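Local atomic coordinates of LPS-assembly lipoprotein LptE (Acinetobacter baumannii, PDB entry 5TSE), a protein that probably works with LptD in assembling lipopolysaccharide at the outer-membrane surface, binding lipopolysaccharide and supporting the proper assembly of LptD. Residues E19-L27 and V50-P58; E69-T77 and E114-L125. All blocks are in the same frame, centred on the assembly; numbering follows the deposited sequence.

Contact 1: residues E19-L27 and V50-P58; sequences ELPAKTDDL and VLRVLEYTP. With FMT (formic acid), chain D.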
loop_
_atom_site.group_PDB
_atom_site.type_symbol
_atom_site.label_atom_id
_atom_site.label_comp_id
_atom_site.label_asym_id
_atom_site.label_seq_id
_atom_site.Cartn_x
_atom_site.Cartn_y
_atom_site.Cartn_z
ATOM N N GLU A 19 -7.488 -8.277 4.010
ATOM C CA GLU A 19 -8.287 -8.684 2.898
ATOM C C GLU A 19 -7.710 -7.879 1.744
ATOM O O GLU A 19 -7.817 -6.653 1.720
ATOM C CB GLU A 19 -9.760 -8.365 3.077
ATOM C CG GLU A 19 -10.563 -8.905 1.896
ATOM C CD GLU A 19 -12.003 -8.476 1.896
ATOM O OE1 GLU A 19 -12.460 -7.931 2.910
ATOM O OE2 GLU A 19 -12.672 -8.695 0.868
ATOM N N LEU A 20 -7.109 -8.580 0.794
ATOM C CA LEU A 20 -6.460 -7.973 -0.341
ATOM C C LEU A 20 -6.939 -8.620 -1.608
ATOM O O LEU A 20 -7.308 -9.784 -1.583
ATOM C CB LEU A 20 -4.966 -8.246 -0.254
ATOM C CG LEU A 20 -4.256 -7.785 1.024
ATOM C CD1 LEU A 20 -2.812 -8.260 1.069
ATOM C CD2 LEU A 20 -4.328 -6.279 1.131
ATOM N N PRO A 21 -6.940 -7.873 -2.726
ATOM C CA PRO A 21 -7.308 -8.511 -3.984
ATOM C C PRO A 21 -6.251 -9.546 -4.352
ATOM O O PRO A 21 -5.184 -9.600 -3.740
ATOM C CB PRO A 21 -7.293 -7.359 -5.022
ATOM C CG PRO A 21 -7.127 -6.091 -4.247
ATOM C CD PRO A 21 -6.643 -6.433 -2.872
ATOM N N ALA A 22 -6.546 -10.341 -5.363
ATOM C CA ALA A 22 -5.629 -11.364 -5.830
ATOM C C ALA A 22 -4.404 -10.727 -6.458
ATOM O O ALA A 22 -4.426 -9.560 -6.877
ATOM C CB ALA A 22 -6.326 -12.287 -6.836
ATOM N N LYS A 23 -3.327 -11.499 -6.497
ATOM C CA LYS A 23 -2.074 -11.056 -7.085
ATOM C C LYS A 23 -1.535 -9.774 -6.440
ATOM O O LYS A 23 -1.249 -8.782 -7.116
ATOM C CB LYS A 23 -2.219 -10.946 -8.616
ATOM C CG LYS A 23 -2.580 -12.292 -9.230
ATOM C CD LYS A 23 -2.619 -12.302 -10.749
ATOM C CE LYS A 23 -2.872 -13.729 -11.227
ATOM N NZ LYS A 23 -2.915 -13.877 -12.706
ATOM N N THR A 24 -1.416 -9.827 -5.116
ATOM C CA THR A 24 -0.870 -8.747 -4.305
ATOM C C THR A 24 0.052 -9.363 -3.239
ATOM O O THR A 24 0.210 -8.814 -2.152
ATOM C CB THR A 24 -1.985 -7.922 -3.610
ATOM O OG1 THR A 24 -2.828 -8.799 -2.854
ATOM C CG2 THR A 24 -2.826 -7.167 -4.622
ATOM N N ASP A 25 0.648 -10.509 -3.560
ATOM C CA ASP A 25 1.528 -11.214 -2.624
ATOM C C ASP A 25 2.663 -10.332 -2.105
ATOM O O ASP A 25 2.901 -10.250 -0.894
ATOM C CB ASP A 25 2.102 -12.491 -3.266
ATOM C CG ASP A 25 1.029 -13.540 -3.571
ATOM O OD1 ASP A 25 -0.019 -13.577 -2.892
ATOM O OD2 ASP A 25 1.257 -14.361 -4.479
ATOM N N ASP A 26 3.346 -9.654 -3.016
ATOM C CA ASP A 26 4.449 -8.770 -2.627
ATOM C C ASP A 26 3.983 -7.727 -1.603
ATOM O O ASP A 26 4.658 -7.496 -0.612
ATOM C CB ASP A 26 5.077 -8.105 -3.857
ATOM C CG ASP A 26 5.801 -9.097 -4.769
ATOM O OD1 ASP A 26 6.332 -10.103 -4.262
ATOM O OD2 ASP A 26 5.868 -8.863 -6.004
ATOM N N LEU A 27 2.814 -7.123 -1.815
ATOM C CA LEU A 27 2.325 -6.123 -0.861
ATOM C C LEU A 27 1.950 -6.808 0.439
ATOM O O LEU A 27 2.285 -6.310 1.517
ATOM C CB LEU A 27 1.110 -5.365 -1.388
ATOM C CG LEU A 27 0.568 -4.217 -0.519
ATOM C CD1 LEU A 27 1.604 -3.111 -0.354
ATOM C CD2 LEU A 27 -0.698 -3.636 -1.111
ATOM N N VAL A 50 -10.378 -5.644 10.297
ATOM C CA VAL A 50 -10.002 -6.092 8.988
ATOM C C VAL A 50 -9.550 -4.918 8.151
ATOM O O VAL A 50 -10.280 -3.951 7.972
ATOM C CB VAL A 50 -11.184 -6.779 8.268
ATOM C CG1 VAL A 50 -10.796 -7.169 6.843
ATOM C CG2 VAL A 50 -11.671 -8.000 9.061
ATOM N N LEU A 51 -8.332 -5.029 7.639
ATOM C CA LEU A 51 -7.747 -4.040 6.770
ATOM C C LEU A 51 -8.096 -4.459 5.359
ATOM O O LEU A 51 -7.439 -5.339 4.797
ATOM C CB LEU A 51 -6.233 -4.013 6.976
ATOM C CG LEU A 51 -5.392 -3.175 6.015
ATOM C CD1 LEU A 51 -5.993 -1.803 5.791
ATOM C CD2 LEU A 51 -3.968 -3.081 6.547
ATOM N N ARG A 52 -9.155 -3.857 4.807
ATOM C CA ARG A 52 -9.608 -4.168 3.459
ATOM C C ARG A 52 -9.003 -3.218 2.445
ATOM O O ARG A 52 -9.161 -1.999 2.559
ATOM C CB ARG A 52 -11.145 -4.125 3.345
ATOM C CG ARG A 52 -11.657 -4.584 1.978
ATOM C CD ARG A 52 -13.105 -5.073 1.994
ATOM N NE ARG A 52 -14.164 -4.076 1.795
ATOM C CZ ARG A 52 -14.925 -3.956 0.694
ATOM N NH1 ARG A 52 -15.863 -3.012 0.646
ATOM N NH2 ARG A 52 -14.787 -4.769 -0.357
ATOM N N VAL A 53 -8.279 -3.790 1.480
ATOM C CA VAL A 53 -7.717 -3.047 0.374
ATOM C C VAL A 53 -8.754 -3.233 -0.687
ATOM O O VAL A 53 -8.900 -4.327 -1.200
ATOM C CB VAL A 53 -6.352 -3.597 -0.107
ATOM C CG1 VAL A 53 -5.984 -3.024 -1.470
ATOM C CG2 VAL A 53 -5.283 -3.282 0.914
ATOM N N LEU A 54 -9.499 -2.174 -0.994
ATOM C CA LEU A 54 -10.555 -2.255 -2.012
ATOM C C LEU A 54 -10.009 -2.164 -3.426
ATOM O O LEU A 54 -10.544 -2.791 -4.348
ATOM C CB LEU A 54 -11.615 -1.163 -1.824
ATOM C CG LEU A 54 -12.455 -1.218 -0.547
ATOM C CD1 LEU A 54 -11.612 -0.848 0.664
ATOM C CD2 LEU A 54 -13.668 -0.297 -0.666
ATOM N N GLU A 55 -8.960 -1.364 -3.590
ATOM C CA GLU A 55 -8.336 -1.173 -4.891
ATOM C C GLU A 55 -6.826 -1.194 -4.781
ATOM O O GLU A 55 -6.253 -0.563 -3.915
ATOM C CB GLU A 55 -8.780 0.155 -5.504
ATOM C CG GLU A 55 -10.242 0.213 -5.918
ATOM C CD GLU A 55 -10.569 -0.702 -7.091
ATOM O OE1 GLU A 55 -11.766 -1.014 -7.282
ATOM O OE2 GLU A 55 -9.638 -1.117 -7.821
ATOM N N TYR A 56 -6.214 -1.952 -5.670
ATOM C CA TYR A 56 -4.777 -2.074 -5.779
ATOM C C TYR A 56 -4.588 -1.833 -7.259
ATOM O O TYR A 56 -5.000 -2.654 -8.077
ATOM C CB TYR A 56 -4.344 -3.475 -5.374
ATOM C CG TYR A 56 -2.879 -3.793 -5.551
ATOM C CD1 TYR A 56 -2.404 -4.319 -6.741
ATOM C CD2 TYR A 56 -1.978 -3.606 -4.515
ATOM C CE1 TYR A 56 -1.067 -4.639 -6.895
ATOM C CE2 TYR A 56 -0.637 -3.912 -4.664
ATOM C CZ TYR A 56 -0.194 -4.428 -5.852
ATOM O OH TYR A 56 1.120 -4.731 -5.992
ATOM N N THR A 57 -3.989 -0.703 -7.613
ATOM C CA THR A 57 -3.829 -0.358 -9.018
ATOM C C THR A 57 -2.390 0.049 -9.368
ATOM O O THR A 57 -1.947 1.130 -8.977
ATOM C CB THR A 57 -4.792 0.801 -9.370
ATOM O OG1 THR A 57 -6.117 0.481 -8.908
ATOM C CG2 THR A 57 -4.820 1.059 -10.879
ATOM N N PRO A 58 -1.642 -0.838 -10.056
ATOM C CA PRO A 58 -0.296 -0.484 -10.488
ATOM C C PRO A 58 -0.434 0.278 -11.784
ATOM O O PRO A 58 -1.453 0.150 -12.448
ATOM C CB PRO A 58 0.383 -1.828 -10.729
ATOM C CG PRO A 58 -0.730 -2.762 -11.041
ATOM C CD PRO A 58 -1.979 -2.232 -10.393
HETATM C C FMT D . -7.443 2.976 -6.932
HETATM O O1 FMT D . -7.831 3.332 -5.833
HETATM O O2 FMT D . -6.410 2.144 -7.002
HETATM O O HOH W 1 1.792 -6.936 -4.361
#

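Contact 2: residues E69-T77 and E114-L125; sequences EVLLRLTVT and ESYLQRIVIDDL. With FMT (formic acid), chain D.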
loop_
_atom_site.group_PDB
_atom_site.type_symbol
_atom_site.label_atom_id
_atom_site.label_comp_id
_atom_site.label_asym_id
_atom_site.label_seq_id
_atom_site.Cartn_x
_atom_site.Cartn_y
_atom_site.Cartn_z
ATOM N N GLU A 69 10.013 10.072 -19.981
ATOM C CA GLU A 69 10.105 9.501 -18.645
ATOM C C GLU A 69 9.140 8.341 -18.349
ATOM O O GLU A 69 7.938 8.435 -18.617
ATOM C CB GLU A 69 9.866 10.648 -17.661
ATOM C CG GLU A 69 9.784 10.271 -16.195
ATOM C CD GLU A 69 9.795 11.494 -15.292
ATOM O OE1 GLU A 69 10.699 12.344 -15.461
ATOM O OE2 GLU A 69 8.940 11.586 -14.386
ATOM N N VAL A 70 9.677 7.263 -17.786
ATOM C CA VAL A 70 8.881 6.101 -17.394
ATOM C C VAL A 70 8.593 6.201 -15.902
ATOM O O VAL A 70 9.518 6.149 -15.106
ATOM C CB VAL A 70 9.614 4.773 -17.657
ATOM C CG1 VAL A 70 8.790 3.594 -17.145
ATOM C CG2 VAL A 70 9.895 4.608 -19.141
ATOM N N LEU A 71 7.313 6.317 -15.531
ATOM C CA LEU A 71 6.909 6.442 -14.136
ATOM C C LEU A 71 6.110 5.221 -13.665
ATOM O O LEU A 71 5.068 4.880 -14.233
ATOM C CB LEU A 71 6.151 7.753 -13.921
ATOM C CG LEU A 71 5.657 8.080 -12.498
ATOM C CD1 LEU A 71 5.460 9.564 -12.287
ATOM C CD2 LEU A 71 4.395 7.310 -12.117
ATOM N N LEU A 72 6.619 4.580 -12.614
ATOM C CA LEU A 72 6.029 3.378 -12.047
ATOM C C LEU A 72 5.243 3.772 -10.806
ATOM O O LEU A 72 5.819 4.208 -9.815
ATOM C CB LEU A 72 7.137 2.386 -11.719
ATOM C CG LEU A 72 8.046 2.056 -12.928
ATOM C CD1 LEU A 72 9.290 1.309 -12.500
ATOM C CD2 LEU A 72 7.310 1.270 -14.000
ATOM N N ARG A 73 3.925 3.647 -10.872
ATOM C CA ARG A 73 3.090 4.020 -9.751
ATOM C C ARG A 73 2.298 2.859 -9.206
ATOM O O ARG A 73 1.966 1.936 -9.936
ATOM C CB ARG A 73 2.091 5.097 -10.191
ATOM C CG ARG A 73 1.123 5.565 -9.102
ATOM C CD ARG A 73 0.203 6.707 -9.545
ATOM N NE ARG A 73 0.969 7.797 -10.126
ATOM C CZ ARG A 73 1.723 8.658 -9.441
ATOM N NH1 ARG A 73 1.857 8.573 -8.113
ATOM N NH2 ARG A 73 2.376 9.608 -10.099
ATOM N N LEU A 74 1.990 2.945 -7.913
ATOM C CA LEU A 74 1.110 1.995 -7.254
ATOM C C LEU A 74 0.153 2.825 -6.413
ATOM O O LEU A 74 0.565 3.678 -5.640
ATOM C CB LEU A 74 1.867 0.974 -6.404
ATOM C CG LEU A 74 1.009 -0.120 -5.745
ATOM C CD1 LEU A 74 -0.005 -0.729 -6.706
ATOM C CD2 LEU A 74 1.903 -1.207 -5.158
ATOM N N THR A 75 -1.135 2.586 -6.597
ATOM C CA THR A 75 -2.163 3.323 -5.886
ATOM C C THR A 75 -3.041 2.344 -5.122
ATOM O O THR A 75 -3.427 1.314 -5.662
ATOM C CB THR A 75 -2.996 4.112 -6.900
ATOM O OG1 THR A 75 -2.114 4.992 -7.622
ATOM C CG2 THR A 75 -4.106 4.895 -6.220
ATOM N N VAL A 76 -3.341 2.651 -3.866
ATOM C CA VAL A 76 -4.188 1.762 -3.046
ATOM C C VAL A 76 -5.244 2.519 -2.237
ATOM O O VAL A 76 -4.946 3.526 -1.600
ATOM C CB VAL A 76 -3.345 0.886 -2.072
ATOM C CG1 VAL A 76 -4.232 0.162 -1.066
ATOM C CG2 VAL A 76 -2.522 -0.128 -2.833
ATOM N N THR A 77 -6.476 2.018 -2.288
ATOM C CA THR A 77 -7.589 2.561 -1.511
ATOM C C THR A 77 -7.913 1.490 -0.480
ATOM O O THR A 77 -8.045 0.312 -0.810
ATOM C CB THR A 77 -8.811 2.896 -2.385
ATOM O OG1 THR A 77 -8.448 3.902 -3.351
ATOM C CG2 THR A 77 -9.974 3.421 -1.533
ATOM N N GLU A 114 13.449 -1.268 -13.796
ATOM C CA GLU A 114 12.036 -1.234 -13.437
ATOM C C GLU A 114 11.682 -2.157 -12.311
ATOM O O GLU A 114 11.037 -1.722 -11.367
ATOM C CB GLU A 114 11.114 -1.427 -14.661
ATOM C CG GLU A 114 11.212 -0.227 -15.592
ATOM C CD GLU A 114 10.226 -0.208 -16.740
ATOM O OE1 GLU A 114 9.147 -0.836 -16.658
ATOM O OE2 GLU A 114 10.524 0.498 -17.722
ATOM N N SER A 115 12.111 -3.412 -12.368
ATOM C CA SER A 115 11.805 -4.323 -11.262
ATOM C C SER A 115 12.390 -3.762 -9.939
ATOM O O SER A 115 11.803 -3.921 -8.881
ATOM C CB SER A 115 12.319 -5.724 -11.561
ATOM O OG SER A 115 13.704 -5.704 -11.799
ATOM N N TYR A 116 13.544 -3.099 -10.034
ATOM C CA TYR A 116 14.194 -2.444 -8.877
ATOM C C TYR A 116 13.338 -1.315 -8.333
ATOM O O TYR A 116 13.099 -1.233 -7.120
ATOM C CB TYR A 116 15.567 -1.904 -9.307
ATOM C CG TYR A 116 16.283 -0.917 -8.386
ATOM C CD1 TYR A 116 17.064 -1.361 -7.326
ATOM C CD2 TYR A 116 16.251 0.453 -8.644
ATOM C CE1 TYR A 116 17.744 -0.470 -6.516
ATOM C CE2 TYR A 116 16.929 1.360 -7.835
ATOM C CZ TYR A 116 17.686 0.896 -6.774
ATOM O OH TYR A 116 18.395 1.784 -5.966
ATOM N N LEU A 117 12.889 -0.431 -9.224
ATOM C CA LEU A 117 12.052 0.680 -8.804
ATOM C C LEU A 117 10.700 0.176 -8.312
ATOM O O LEU A 117 10.160 0.759 -7.387
ATOM C CB LEU A 117 11.924 1.747 -9.895
ATOM C CG LEU A 117 13.235 2.496 -10.254
ATOM C CD1 LEU A 117 13.109 3.340 -11.517
ATOM C CD2 LEU A 117 13.744 3.362 -9.126
ATOM N N GLN A 118 10.186 -0.925 -8.870
ATOM C CA GLN A 118 8.870 -1.461 -8.434
ATOM C C GLN A 118 8.885 -1.986 -7.012
ATOM O O GLN A 118 7.929 -1.754 -6.262
ATOM C CB GLN A 118 8.325 -2.542 -9.375
ATOM C CG GLN A 118 7.800 -2.009 -10.701
ATOM C CD GLN A 118 7.105 -3.070 -11.558
ATOM O OE1 GLN A 118 7.156 -4.274 -11.265
ATOM N NE2 GLN A 118 6.447 -2.621 -12.623
ATOM N N ARG A 119 9.950 -2.706 -6.648
ATOM C CA ARG A 119 10.103 -3.205 -5.258
ATOM C C ARG A 119 10.159 -2.044 -4.260
ATOM O O ARG A 119 9.604 -2.133 -3.159
ATOM C CB ARG A 119 11.327 -4.123 -5.108
ATOM C CG ARG A 119 11.096 -5.538 -5.639
ATOM C CD ARG A 119 12.299 -6.461 -5.465
ATOM N NE ARG A 119 13.350 -6.293 -6.488
ATOM C CZ ARG A 119 14.401 -5.463 -6.429
ATOM N NH1 ARG A 119 15.266 -5.439 -7.443
ATOM N NH2 ARG A 119 14.602 -4.651 -5.388
ATOM N N ILE A 120 10.792 -0.943 -4.659
ATOM C CA ILE A 120 10.878 0.238 -3.796
ATOM C C ILE A 120 9.492 0.899 -3.630
ATOM O O ILE A 120 9.134 1.321 -2.535
ATOM C CB ILE A 120 11.934 1.234 -4.313
ATOM C CG1 ILE A 120 13.311 0.553 -4.316
ATOM C CG2 ILE A 120 11.980 2.488 -3.433
ATOM C CD1 ILE A 120 14.439 1.383 -4.873
ATOM N N VAL A 121 8.699 0.916 -4.699
ATOM C CA VAL A 121 7.352 1.517 -4.685
ATOM C C VAL A 121 6.411 0.747 -3.759
ATOM O O VAL A 121 5.714 1.343 -2.942
ATOM C CB VAL A 121 6.749 1.612 -6.119
ATOM C CG1 VAL A 121 5.242 1.861 -6.090
ATOM C CG2 VAL A 121 7.467 2.684 -6.946
ATOM N N ILE A 122 6.385 -0.570 -3.917
ATOM C CA ILE A 122 5.549 -1.440 -3.079
ATOM C C ILE A 122 5.926 -1.257 -1.614
ATOM O O ILE A 122 5.069 -1.014 -0.771
ATOM C CB ILE A 122 5.699 -2.923 -3.479
ATOM C CG1 ILE A 122 5.073 -3.134 -4.850
ATOM C CG2 ILE A 122 5.029 -3.835 -2.448
ATOM C CD1 ILE A 122 5.270 -4.518 -5.436
ATOM N N ASP A 123 7.218 -1.342 -1.335
ATOM C CA ASP A 123 7.745 -1.171 0.020
ATOM C C ASP A 123 7.313 0.181 0.603
ATOM O O ASP A 123 6.758 0.241 1.691
ATOM C CB ASP A 123 9.264 -1.257 -0.005
ATOM C CG ASP A 123 9.851 -1.328 1.364
ATOM O OD1 ASP A 123 9.573 -2.332 2.058
ATOM O OD2 ASP A 123 10.607 -0.408 1.739
ATOM N N ASP A 124 7.559 1.253 -0.153
ATOM C CA ASP A 124 7.190 2.626 0.225
ATOM C C ASP A 124 5.714 2.658 0.592
ATOM O O ASP A 124 5.344 3.107 1.680
ATOM C CB ASP A 124 7.513 3.574 -0.969
ATOM C CG ASP A 124 7.101 5.067 -0.736
ATOM O OD1 ASP A 124 6.191 5.357 0.062
ATOM O OD2 ASP A 124 7.681 5.956 -1.405
ATOM N N LEU A 125 4.873 2.133 -0.292
ATOM C CA LEU A 125 3.439 2.127 -0.045
ATOM C C LEU A 125 3.059 1.289 1.183
ATOM O O LEU A 125 2.206 1.700 1.946
ATOM C CB LEU A 125 2.664 1.674 -1.285
ATOM C CG LEU A 125 1.139 1.778 -1.185
ATOM C CD1 LEU A 125 0.715 3.180 -0.747
ATOM C CD2 LEU A 125 0.487 1.421 -2.502
HETATM C C FMT D . -7.443 2.976 -6.932
HETATM O O1 FMT D . -7.831 3.332 -5.833
HETATM O O2 FMT D . -6.410 2.144 -7.002
#

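Contact 1: residues E19-L27 and V50-P58
Tyr56 sends its ring out with CG anti to the backbone N (chi1 175°). Thr24 chi1 of 55° puts OG1 between the backbone N and the carbonyl carbon and CG2 anti to the carbonyl carbon, over one face of that ring. The two side chains point opposite ways as they pass. Their meeting is a CH-pi contact: Thr24 CG2 lies 3.5 Å from the centroid of the Tyr56 ring, 11° off the ring normal. The setting is the two-layer alpha-beta sandwich of LptE. Strand 15-19 pairs in parallel with strand 49-64, then ends and turns through residues 20-24 into helix 25-37. Glu19 and Arg52 form the parallel bridge. Glu19 N donates to Leu51 O at 3.0 Å, and Val53 N donates to Glu19 O at 2.9 Å. Both bonds are nearly straight. The side chains of Glu19 and Arg52 run alongside, but their charged atoms do not meet. Arg52 NE instead makes a salt bridge with Glu81. Past the bridge, Pro21 lies roughly perpendicular to Val53, with Pro21 CD 3.7 Å from Val53 CG1. Thr24 OG1 donates a hydrogen bond to Pro21 O (2.6 Å), which closes the turn and should limit rotation of the methyl. Leu27 CD2 comes in at the ring edge, 3.6 Å from Tyr56 CE2. A water accepts from Leu27 N at 2.7 Å and lies 2.8 Å from Tyr56 OH, hydrogen-bonded to it.

Contact 2: residues E69-T77 and E114-L125
Leu72 and Leu74 of strand 69-77 are the two main bumps pressed against helix 114-125. The segment axes run 26° apart in the same N-to-C sense and approach to 8.4 Å. Leu72 carries its CG anti to the carbonyl carbon (chi1 -55°). This brings CD1 into a hollow formed by Glu114, Leu117 and Gln118. There Leu72 CD1 lies 3.7 Å from Leu117 CB and equally close to Glu114 O, with Gln118 CG a little farther off. Leu72 thus lies across the side chains of Glu114 and Leu117. Leu74 holds its CG anti to the backbone N (chi1 -176°) and enters the next hollow, formed by Val121, Ile122 and Leu125. Leu74 CB meets Val121 CG1 at 3.5 Å. Leu74 CG meets Leu125 CD2 at 3.6 Å. Deeper in, Leu74 CD2 is 3.7 Å from Ile122 CG1. The helix sends bumps back. Val121 sits between the two leucines, with CG2 against the backbone oxygen of Leu72 and CG1 against Leu74. Leu125 pushes its CD2 between Leu74 and Val76, with Leu125 CD2 3.4 Å from Val76 CG2.

At the other end Val70 CG1 packs beside Glu114 OE2, 3.6 Å away. This carboxylate is buried but has polar partners: OE1 makes a salt bridge with Arg60, and OE2 a hydrogen bond with Tyr100. No hydrogen bond joins the two segments. Ile122 also touches Asp26 of helix 25-37, so the two helices meet over this part of the sheet. Alternate strand residues facing a long helix give the layered packing typical of a two-layer alpha-beta sandwich, here with helices 25-37 and 110-134 on one face of the mixed LptE sheet.

Contacts 1 and 2 follow each other along the chain, and their centres lie about 14 Å apart. They meet in one sheet, where strands 49-64 and 68-81 are antiparallel neighbours. Thr57 N lies 2.9 Å from Thr75 O, and Leu54 N lies 2.9 Å from Thr77 O, both probable hydrogen bonds. A classic beta bulge sets Leu54 and Glu55 together opposite Thr77. Tyr56 of contact 1 touches Leu74 of contact 2, and Leu27 touches Ile122, so the two packings share one hydrophobic layer. A formic acid molecule, probably from the crystallisation liquor, bridges the strands: Thr57 OG1 donates to its O2 at 2.5 Å and Thr77 OG1 to its O1 at 2.6 Å.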